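Local coordinates for paraflagellar rod component (Trypanosoma cruzi, PDB 6XYB), which is of unknown function but belongs to a kinetoplastid-specific family, binds magnesium ions, and may be a component of the paraflagellar rod, at residues M4-C8 against M20-L25; L7-F13 against D109-F115; D50-F54 against M65-Q69. All coordinates share one frame; numbering follows the deposited sequence.

Interaction 1: residues M4-C8 against M20-L25; sequences MPNLC and MLGSAL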
loop_
_atom_site.group_PDB
_atom_site.type_symbol
_atom_site.label_atom_id
_atom_site.label_comp_id
_atom_site.label_asym_id
_atom_site.label_seq_id
_atom_site.Cartn_x
_atom_site.Cartn_y
_atom_site.Cartn_z
ATOM N N MET C 4 -14.958 -1.579 15.667
ATOM C CA MET C 4 -13.885 -1.810 16.663
ATOM C C MET C 4 -12.683 -0.939 16.283
ATOM O O MET C 4 -12.574 -0.401 15.176
ATOM C CB MET C 4 -13.494 -3.291 16.723
ATOM C CG MET C 4 -14.634 -4.209 17.195
ATOM S SD MET C 4 -14.775 -5.799 16.289
ATOM C CE MET C 4 -14.999 -5.238 14.592
ATOM N N PRO C 5 -11.771 -0.689 17.233
ATOM C CA PRO C 5 -10.647 0.191 16.993
ATOM C C PRO C 5 -9.806 -0.438 15.874
ATOM O O PRO C 5 -9.987 -1.638 15.500
ATOM C CB PRO C 5 -9.896 0.201 18.333
ATOM C CG PRO C 5 -10.883 -0.332 19.319
ATOM C CD PRO C 5 -11.640 -1.365 18.524
ATOM N N ASN C 6 -8.825 0.327 15.462
ATOM C CA ASN C 6 -7.876 -0.071 14.404
ATOM C C ASN C 6 -6.478 -0.022 15.041
ATOM O O ASN C 6 -6.292 0.538 16.134
ATOM C CB ASN C 6 -7.987 0.866 13.193
ATOM C CG ASN C 6 -9.219 0.628 12.344
ATOM O OD1 ASN C 6 -9.155 -0.053 11.341
ATOM N ND2 ASN C 6 -10.350 1.156 12.749
ATOM N N LEU C 7 -5.493 -0.506 14.321
ATOM C CA LEU C 7 -4.102 -0.534 14.764
ATOM C C LEU C 7 -3.264 -0.059 13.603
ATOM O O LEU C 7 -3.553 -0.381 12.436
ATOM C CB LEU C 7 -3.743 -1.983 15.181
ATOM C CG LEU C 7 -2.384 -2.402 15.685
ATOM C CD1 LEU C 7 -1.981 -1.638 16.880
ATOM C CD2 LEU C 7 -2.506 -3.881 15.987
ATOM N N CYS C 8 -2.247 0.729 13.909
ATOM C CA CYS C 8 -1.232 1.138 12.926
ATOM C C CYS C 8 0.122 0.685 13.443
ATOM O O CYS C 8 0.491 1.080 14.593
ATOM C CB CYS C 8 -1.230 2.645 12.675
ATOM S SG CYS C 8 0.140 3.203 11.608
ATOM N N MET C 20 3.882 1.009 17.427
ATOM C CA MET C 20 2.532 0.448 17.351
ATOM C C MET C 20 1.571 1.395 18.027
ATOM O O MET C 20 1.793 1.731 19.194
ATOM C CB MET C 20 2.521 -0.930 18.027
ATOM C CG MET C 20 3.599 -1.840 17.508
ATOM S SD MET C 20 3.329 -3.565 17.813
ATOM C CE MET C 20 3.444 -3.642 19.534
ATOM N N LEU C 21 0.546 1.838 17.296
ATOM C CA LEU C 21 -0.506 2.758 17.791
ATOM C C LEU C 21 -1.843 2.071 17.694
ATOM O O LEU C 21 -2.108 1.398 16.764
ATOM C CB LEU C 21 -0.562 4.012 16.929
ATOM C CG LEU C 21 0.546 5.034 17.026
ATOM C CD1 LEU C 21 1.769 4.531 16.298
ATOM C CD2 LEU C 21 0.035 6.361 16.452
ATOM N N GLY C 22 -2.686 2.309 18.682
ATOM C CA GLY C 22 -4.033 1.739 18.736
ATOM C C GLY C 22 -4.509 1.601 20.170
ATOM O O GLY C 22 -3.799 0.929 20.921
ATOM N N SER C 23 -5.640 2.216 20.534
ATOM C CA SER C 23 -6.210 2.251 21.914
ATOM C C SER C 23 -6.427 0.831 22.437
ATOM O O SER C 23 -6.238 0.609 23.659
ATOM C CB SER C 23 -7.508 3.045 21.995
ATOM O OG SER C 23 -8.414 2.721 20.938
ATOM N N ALA C 24 -6.891 -0.075 21.589
ATOM C CA ALA C 24 -7.311 -1.439 21.954
ATOM C C ALA C 24 -6.191 -2.474 21.855
ATOM O O ALA C 24 -6.483 -3.676 22.029
ATOM C CB ALA C 24 -8.455 -1.842 21.080
ATOM N N LEU C 25 -4.954 -2.053 21.655
ATOM C CA LEU C 25 -3.791 -2.966 21.649
ATOM C C LEU C 25 -3.515 -3.401 23.096
ATOM O O LEU C 25 -3.226 -2.546 23.924
ATOM C CB LEU C 25 -2.627 -2.206 21.000
ATOM C CG LEU C 25 -1.302 -2.947 20.954
ATOM C CD1 LEU C 25 -1.432 -4.267 20.207
ATOM C CD2 LEU C 25 -0.199 -2.091 20.330
#
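The carbonyl oxygen of Leu-21 is gripped by two successive residues of the facing strand: it accepts the N-H of Cys-8 (Cys-8 N to Leu-21 O 2.9 Å) and is also met by the CA-H of Leu-7. This is the open end of the antiparallel beta hairpin made by strands 6-13 and 17-21. Here Cys-8 and Leu-21 form a hydrogen-bonded pair, and the return bond from Leu-21 N to Cys-8 O, at 2.8 Å, is almost straight at 174°. Both side chains of the pair project on one face of the sheet, where Ser-78 of the second subunit packs on them.

Leu-7 lies on the other face. With CG anti to the backbone N (chi1 180°), methyl CD1 comes to 3.0 Å from Leu-21 O, a tight carbon-oxygen approach. The same methyl reaches CD2 of Leu-25 at 3.9 Å, methyl against methyl, and Leu-25 itself leans on Val-30 and Trp-63, so this side belongs to the packing between sheet and helix 27-36.

Past Leu-21 the chain leaves the strand through Gly-22, whose backbone (phi 153°) has the extended, positive-phi form characteristic of glycine; its CA passes 3.6 Å from Asn-6 O. A type I beta turn from Gly-22 to Leu-25 follows, closed by Leu-25 N on Gly-22 O at 3.3 Å. The CB of Asn-6 points away from segment 20-25, and its ND2 is hydrogen-bonded to Glu-89 OE1 of the second subunit. Pro-5 instead lays its ring against the turn: CB passes Ser-23 OG, and CG presses on Ala-24 CB at 3.4 Å, closer than usual for two carbons.

Interaction 2: residues L7-F13 against D109-F115; sequences LCVSATF and DTTKLFF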
loop_
_atom_site.group_PDB
_atom_site.type_symbol
_atom_site.label_atom_id
_atom_site.label_comp_id
_atom_site.label_asym_id
_atom_site.label_seq_id
_atom_site.Cartn_x
_atom_site.Cartn_y
_atom_site.Cartn_z
ATOM N N LEU C 7 -5.493 -0.506 14.321
ATOM C CA LEU C 7 -4.102 -0.534 14.764
ATOM C C LEU C 7 -3.264 -0.059 13.603
ATOM O O LEU C 7 -3.553 -0.381 12.436
ATOM C CB LEU C 7 -3.743 -1.983 15.181
ATOM C CG LEU C 7 -2.384 -2.402 15.685
ATOM C CD1 LEU C 7 -1.981 -1.638 16.880
ATOM C CD2 LEU C 7 -2.506 -3.881 15.987
ATOM N N CYS C 8 -2.247 0.729 13.909
ATOM C CA CYS C 8 -1.232 1.138 12.926
ATOM C C CYS C 8 0.122 0.685 13.443
ATOM O O CYS C 8 0.491 1.080 14.593
ATOM C CB CYS C 8 -1.230 2.645 12.675
ATOM S SG CYS C 8 0.140 3.203 11.608
ATOM N N VAL C 9 0.853 -0.085 12.643
ATOM C CA VAL C 9 2.233 -0.425 12.990
ATOM C C VAL C 9 3.120 0.265 11.947
ATOM O O VAL C 9 2.863 0.196 10.734
ATOM C CB VAL C 9 2.487 -1.916 12.972
ATOM C CG1 VAL C 9 3.947 -2.267 13.252
ATOM C CG2 VAL C 9 1.622 -2.641 13.960
ATOM N N SER C 10 4.143 0.963 12.430
ATOM C CA SER C 10 5.052 1.624 11.499
ATOM C C SER C 10 6.450 1.082 11.752
ATOM O O SER C 10 6.807 0.895 12.920
ATOM C CB SER C 10 4.995 3.127 11.667
ATOM O OG SER C 10 5.711 3.800 10.657
ATOM N N ALA C 11 7.217 0.938 10.695
ATOM C CA ALA C 11 8.597 0.451 10.837
ATOM C C ALA C 11 9.481 1.339 9.954
ATOM O O ALA C 11 9.217 1.415 8.738
ATOM C CB ALA C 11 8.685 -0.974 10.419
ATOM N N THR C 12 10.540 1.875 10.560
ATOM C CA THR C 12 11.537 2.673 9.876
ATOM C C THR C 12 12.856 1.935 9.991
ATOM O O THR C 12 13.162 1.419 11.041
ATOM C CB THR C 12 11.571 4.104 10.438
ATOM O OG1 THR C 12 10.288 4.723 10.200
ATOM C CG2 THR C 12 12.637 4.921 9.733
ATOM N N PHE C 13 13.582 1.926 8.904
ATOM C CA PHE C 13 14.929 1.356 8.800
ATOM C C PHE C 13 15.844 2.367 8.099
ATOM O O PHE C 13 15.387 3.070 7.220
ATOM C CB PHE C 13 14.895 0.125 7.927
ATOM C CG PHE C 13 13.915 -0.894 8.349
ATOM C CD1 PHE C 13 14.219 -1.908 9.219
ATOM C CD2 PHE C 13 12.636 -0.852 7.849
ATOM C CE1 PHE C 13 13.268 -2.817 9.655
ATOM C CE2 PHE C 13 11.684 -1.780 8.242
ATOM C CZ PHE C 13 11.987 -2.760 9.152
ATOM N N ASP C 109 13.814 4.277 5.137
ATOM C CA ASP C 109 12.503 3.929 4.543
ATOM C C ASP C 109 11.507 3.645 5.641
ATOM O O ASP C 109 11.916 3.136 6.683
ATOM C CB ASP C 109 12.534 2.761 3.572
ATOM C CG ASP C 109 13.139 1.515 4.177
ATOM O OD1 ASP C 109 14.400 1.473 4.251
ATOM O OD2 ASP C 109 12.378 0.553 4.489
ATOM N N THR C 110 10.260 4.048 5.434
ATOM C CA THR C 110 9.225 3.869 6.438
ATOM C C THR C 110 8.054 3.130 5.809
ATOM O O THR C 110 7.577 3.637 4.780
ATOM C CB THR C 110 8.797 5.231 7.006
ATOM O OG1 THR C 110 9.947 5.823 7.634
ATOM C CG2 THR C 110 7.665 5.092 7.996
ATOM N N THR C 111 7.525 2.152 6.504
ATOM C CA THR C 111 6.411 1.363 6.061
ATOM C C THR C 111 5.345 1.360 7.144
ATOM O O THR C 111 5.656 1.094 8.301
ATOM C CB THR C 111 6.837 -0.038 5.710
ATOM O OG1 THR C 111 7.834 -0.043 4.692
ATOM C CG2 THR C 111 5.674 -0.932 5.396
ATOM N N LYS C 112 4.114 1.585 6.745
ATOM C CA LYS C 112 2.965 1.522 7.611
ATOM C C LYS C 112 2.071 0.316 7.252
ATOM O O LYS C 112 1.895 -0.018 6.099
ATOM C CB LYS C 112 2.230 2.847 7.589
ATOM C CG LYS C 112 3.152 3.910 8.152
ATOM C CD LYS C 112 2.529 5.141 8.584
ATOM C CE LYS C 112 3.572 6.227 8.626
ATOM N NZ LYS C 112 4.299 6.167 9.925
ATOM N N LEU C 113 1.569 -0.338 8.297
ATOM C CA LEU C 113 0.679 -1.506 8.168
ATOM C C LEU C 113 -0.561 -1.126 8.991
ATOM O O LEU C 113 -0.437 -0.804 10.224
ATOM C CB LEU C 113 1.372 -2.757 8.700
ATOM C CG LEU C 113 2.627 -3.255 8.003
ATOM C CD1 LEU C 113 3.361 -4.261 8.902
ATOM C CD2 LEU C 113 2.329 -3.985 6.691
ATOM N N PHE C 114 -1.734 -1.263 8.406
ATOM C CA PHE C 114 -2.974 -0.895 9.110
ATOM C C PHE C 114 -3.856 -2.146 9.266
ATOM O O PHE C 114 -3.997 -2.931 8.324
ATOM C CB PHE C 114 -3.761 0.123 8.270
ATOM C CG PHE C 114 -3.064 1.428 8.098
ATOM C CD1 PHE C 114 -3.030 2.336 9.127
ATOM C CD2 PHE C 114 -2.380 1.687 6.932
ATOM C CE1 PHE C 114 -2.381 3.555 8.991
ATOM C CE2 PHE C 114 -1.758 2.934 6.768
ATOM C CZ PHE C 114 -1.732 3.832 7.808
ATOM N N PHE C 115 -4.366 -2.325 10.485
ATOM C CA PHE C 115 -5.096 -3.549 10.874
ATOM C C PHE C 115 -6.470 -3.217 11.456
ATOM O O PHE C 115 -6.647 -2.135 12.063
ATOM C CB PHE C 115 -4.358 -4.305 11.961
ATOM C CG PHE C 115 -2.997 -4.785 11.532
ATOM C CD1 PHE C 115 -1.894 -3.958 11.652
ATOM C CD2 PHE C 115 -2.762 -6.098 11.069
ATOM C CE1 PHE C 115 -0.642 -4.351 11.211
ATOM C CE2 PHE C 115 -1.480 -6.509 10.665
ATOM C CZ PHE C 115 -0.427 -5.610 10.729
HETATM O O HOH W 1 10.093 0.413 5.986
#
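An interior antiparallel ladder of the six-stranded sheet pairs strand 6-13 with strand 108-117, from Leu-7 opposite Phe-115 to Phe-13 opposite Asp-109. Seven successive pairs alternate between hydrogen-bonded and non-hydrogen-bonded, and eight backbone bonds hold them; Val-9 N to Leu-113 O is 2.8 Å.

One face carries the side chains of Cys-8, Ser-10, Thr-12 and their partners. Cys-8 SG sits 3.7 Å from CE1 of Phe-114, a sulfur-aromatic contact set obliquely, 44° off the ring normal. Lys-112 runs extended past Ser-10 and then bends at its last torsion (chi4 -84°), bringing NZ back to donate to Ser-10 OG at 2.9 Å; NZ also makes a salt bridge to Asp-74 and a hydrogen bond to Ser-78, both of the second subunit, so its buried charge is probably well compensated. At the next pair Thr-12 OG1 and Thr-110 OG1 share a hydrogen bond of 2.8 Å.

The opposite face is mostly apolar and packs on helix 74-90: Val-9 CG2 meets Phe-115 CE1 at 4.0 Å, and Leu-88 of the helix touches Phe-115. Toward its end Asp-109 forms a salt bridge through OD1 with Lys-77, while OD2 accepts from a water at 2.7 Å. That water also donates to Ala-11 O, lies 2.6 Å from Thr-111 OG1 in a further hydrogen bond, and sits in plane at the edge of the Phe-13 ring.

Interaction 3: residues D50-F54 against M65-Q69; sequences DPVKF and MELSQ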
loop_
_atom_site.group_PDB
_atom_site.type_symbol
_atom_site.label_atom_id
_atom_site.label_comp_id
_atom_site.label_asym_id
_atom_site.label_seq_id
_atom_site.Cartn_x
_atom_site.Cartn_y
_atom_site.Cartn_z
ATOM N N ASP C 50 20.611 -9.976 25.955
ATOM C CA ASP C 50 19.376 -9.551 26.664
ATOM C C ASP C 50 18.332 -9.087 25.649
ATOM O O ASP C 50 18.571 -8.112 24.936
ATOM C CB ASP C 50 19.616 -8.389 27.628
ATOM C CG ASP C 50 18.312 -7.903 28.228
ATOM O OD1 ASP C 50 17.747 -8.657 28.991
ATOM O OD2 ASP C 50 17.845 -6.803 27.859
ATOM N N PRO C 51 17.129 -9.712 25.607
ATOM C CA PRO C 51 16.146 -9.441 24.554
ATOM C C PRO C 51 15.632 -7.987 24.552
ATOM O O PRO C 51 15.438 -7.412 25.578
ATOM C CB PRO C 51 15.025 -10.470 24.834
ATOM C CG PRO C 51 15.198 -10.882 26.296
ATOM C CD PRO C 51 16.669 -10.711 26.589
ATOM N N VAL C 52 15.372 -7.418 23.372
ATOM C CA VAL C 52 14.844 -6.029 23.288
ATOM C C VAL C 52 13.333 -6.038 23.544
ATOM O O VAL C 52 12.660 -7.081 23.357
ATOM C CB VAL C 52 15.145 -5.330 21.953
ATOM C CG1 VAL C 52 16.629 -5.031 21.774
ATOM C CG2 VAL C 52 14.585 -6.133 20.804
ATOM N N LYS C 53 12.848 -4.904 24.038
ATOM C CA LYS C 53 11.476 -4.761 24.569
ATOM C C LYS C 53 10.787 -3.591 23.868
ATOM O O LYS C 53 11.431 -2.620 23.440
ATOM C CB LYS C 53 11.492 -4.438 26.069
ATOM C CG LYS C 53 12.242 -5.401 26.958
ATOM C CD LYS C 53 11.830 -5.189 28.384
ATOM C CE LYS C 53 11.320 -6.454 29.050
ATOM N NZ LYS C 53 9.994 -6.856 28.515
ATOM N N PHE C 54 9.479 -3.662 23.778
ATOM C CA PHE C 54 8.662 -2.479 23.535
ATOM C C PHE C 54 8.537 -1.657 24.809
ATOM O O PHE C 54 8.233 -2.223 25.885
ATOM C CB PHE C 54 7.276 -2.938 23.066
ATOM C CG PHE C 54 7.189 -3.301 21.610
ATOM C CD1 PHE C 54 7.119 -2.309 20.641
ATOM C CD2 PHE C 54 7.119 -4.604 21.214
ATOM C CE1 PHE C 54 6.990 -2.589 19.290
ATOM C CE2 PHE C 54 6.990 -4.901 19.872
ATOM C CZ PHE C 54 6.991 -3.901 18.900
ATOM N N MET C 65 9.809 -0.140 19.829
ATOM C CA MET C 65 10.960 -1.065 19.949
ATOM C C MET C 65 12.049 -0.655 18.962
ATOM O O MET C 65 11.764 -0.536 17.764
ATOM C CB MET C 65 10.561 -2.533 19.709
ATOM C CG MET C 65 11.737 -3.492 19.470
ATOM S SD MET C 65 11.120 -5.170 18.900
ATOM C CE MET C 65 10.720 -5.627 20.545
ATOM N N GLU C 66 13.299 -0.563 19.417
ATOM C CA GLU C 66 14.418 -0.535 18.461
ATOM C C GLU C 66 15.171 -1.868 18.520
ATOM O O GLU C 66 15.570 -2.255 19.628
ATOM C CB GLU C 66 15.348 0.641 18.705
ATOM C CG GLU C 66 16.484 0.703 17.689
ATOM C CD GLU C 66 17.359 1.955 17.792
ATOM O OE1 GLU C 66 16.811 3.028 18.110
ATOM O OE2 GLU C 66 18.580 1.864 17.524
ATOM N N LEU C 67 15.418 -2.508 17.375
ATOM C CA LEU C 67 16.281 -3.746 17.309
ATOM C C LEU C 67 17.770 -3.359 17.423
ATOM O O LEU C 67 18.213 -2.366 16.816
ATOM C CB LEU C 67 16.030 -4.555 16.031
ATOM C CG LEU C 67 14.587 -4.800 15.601
ATOM C CD1 LEU C 67 14.553 -5.527 14.277
ATOM C CD2 LEU C 67 13.795 -5.541 16.646
ATOM N N SER C 68 18.557 -4.144 18.160
ATOM C CA SER C 68 19.733 -3.616 18.913
ATOM C C SER C 68 20.915 -3.135 18.022
ATOM O O SER C 68 22.008 -3.753 18.076
ATOM C CB SER C 68 20.152 -4.584 20.010
ATOM O OG SER C 68 19.838 -5.928 19.676
ATOM N N GLN C 69 20.731 -2.017 17.287
ATOM C CA GLN C 69 21.782 -1.217 16.579
ATOM C C GLN C 69 22.010 -1.818 15.195
ATOM O O GLN C 69 22.813 -1.262 14.408
ATOM C CB GLN C 69 23.085 -1.189 17.389
HETATM O O HOH W 2 13.499 -0.926 22.473
#
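Met-65 curls over one face of the Phe-54 ring, the two side chains crossing at about a right angle. Its CB stands 3.7 Å from the centroid of the Phe-54 ring and 18° off the normal, a CH-pi contact offset toward the CD1-CE1 rim. SD follows over the same face at 4.5 Å from that centroid, a Met-aromatic contact. A bend at the last torsion (chi3 -80°) then turns methyl CE back to the far rim, 3.8 Å from Phe-54 CD2. The site lies at the foot of the hairpin of strands 55-57 and 62-66, where the chain enters from an irregular loop; Phe-54 reaches Ile-18, Met-20 and Val-30, tying the loop to sheet and helix 27-36.

Val-52 crosses Met-65 at a similarly steep angle from the loop side. Its two methyls divide the work: CG2 touches Met-65 CE at 3.9 Å, whereas CG1 lies against Glu-66 O at 3.7 Å and close to Ser-68 OG.

Between Val-52 and Phe-54 the backbones meet through a water, which donates to Lys-53 O at 2.8 Å and accepts from Glu-66 N at 3.1 Å. Phe-54 N is hydrogen-bonded to Glu-34 OE2. The contact is thus mainly apolar packing of sulfur, methyl and ring, with the bridging water as the polar link between the backbones of Lys-53 and Glu-66.

How the interactions relate
All three contacts belong to one antiparallel sheet. Interactions 1 and 2 have centres about 13 Å apart and share Leu-7 and Cys-8, on strand 6-13, which pairs with strand 17-21 along one edge and 108-117 along the other. Met-20 connects the set: its CG meets Val-9 CG2 at 4.1 Å, while its CE touches Phe-54 CZ of interaction 3 at 3.6 Å. Interactions 2 and 3 do not touch. Ser-98 and Ser-100, magnesium-binding in this protein though without magnesium on this chain, adjoin interaction 2, their side chains about 3 Å from those of Leu-113 and Thr-111, respectively; interaction 3 lies away from these sites. The second subunit touches interactions 1 and 2.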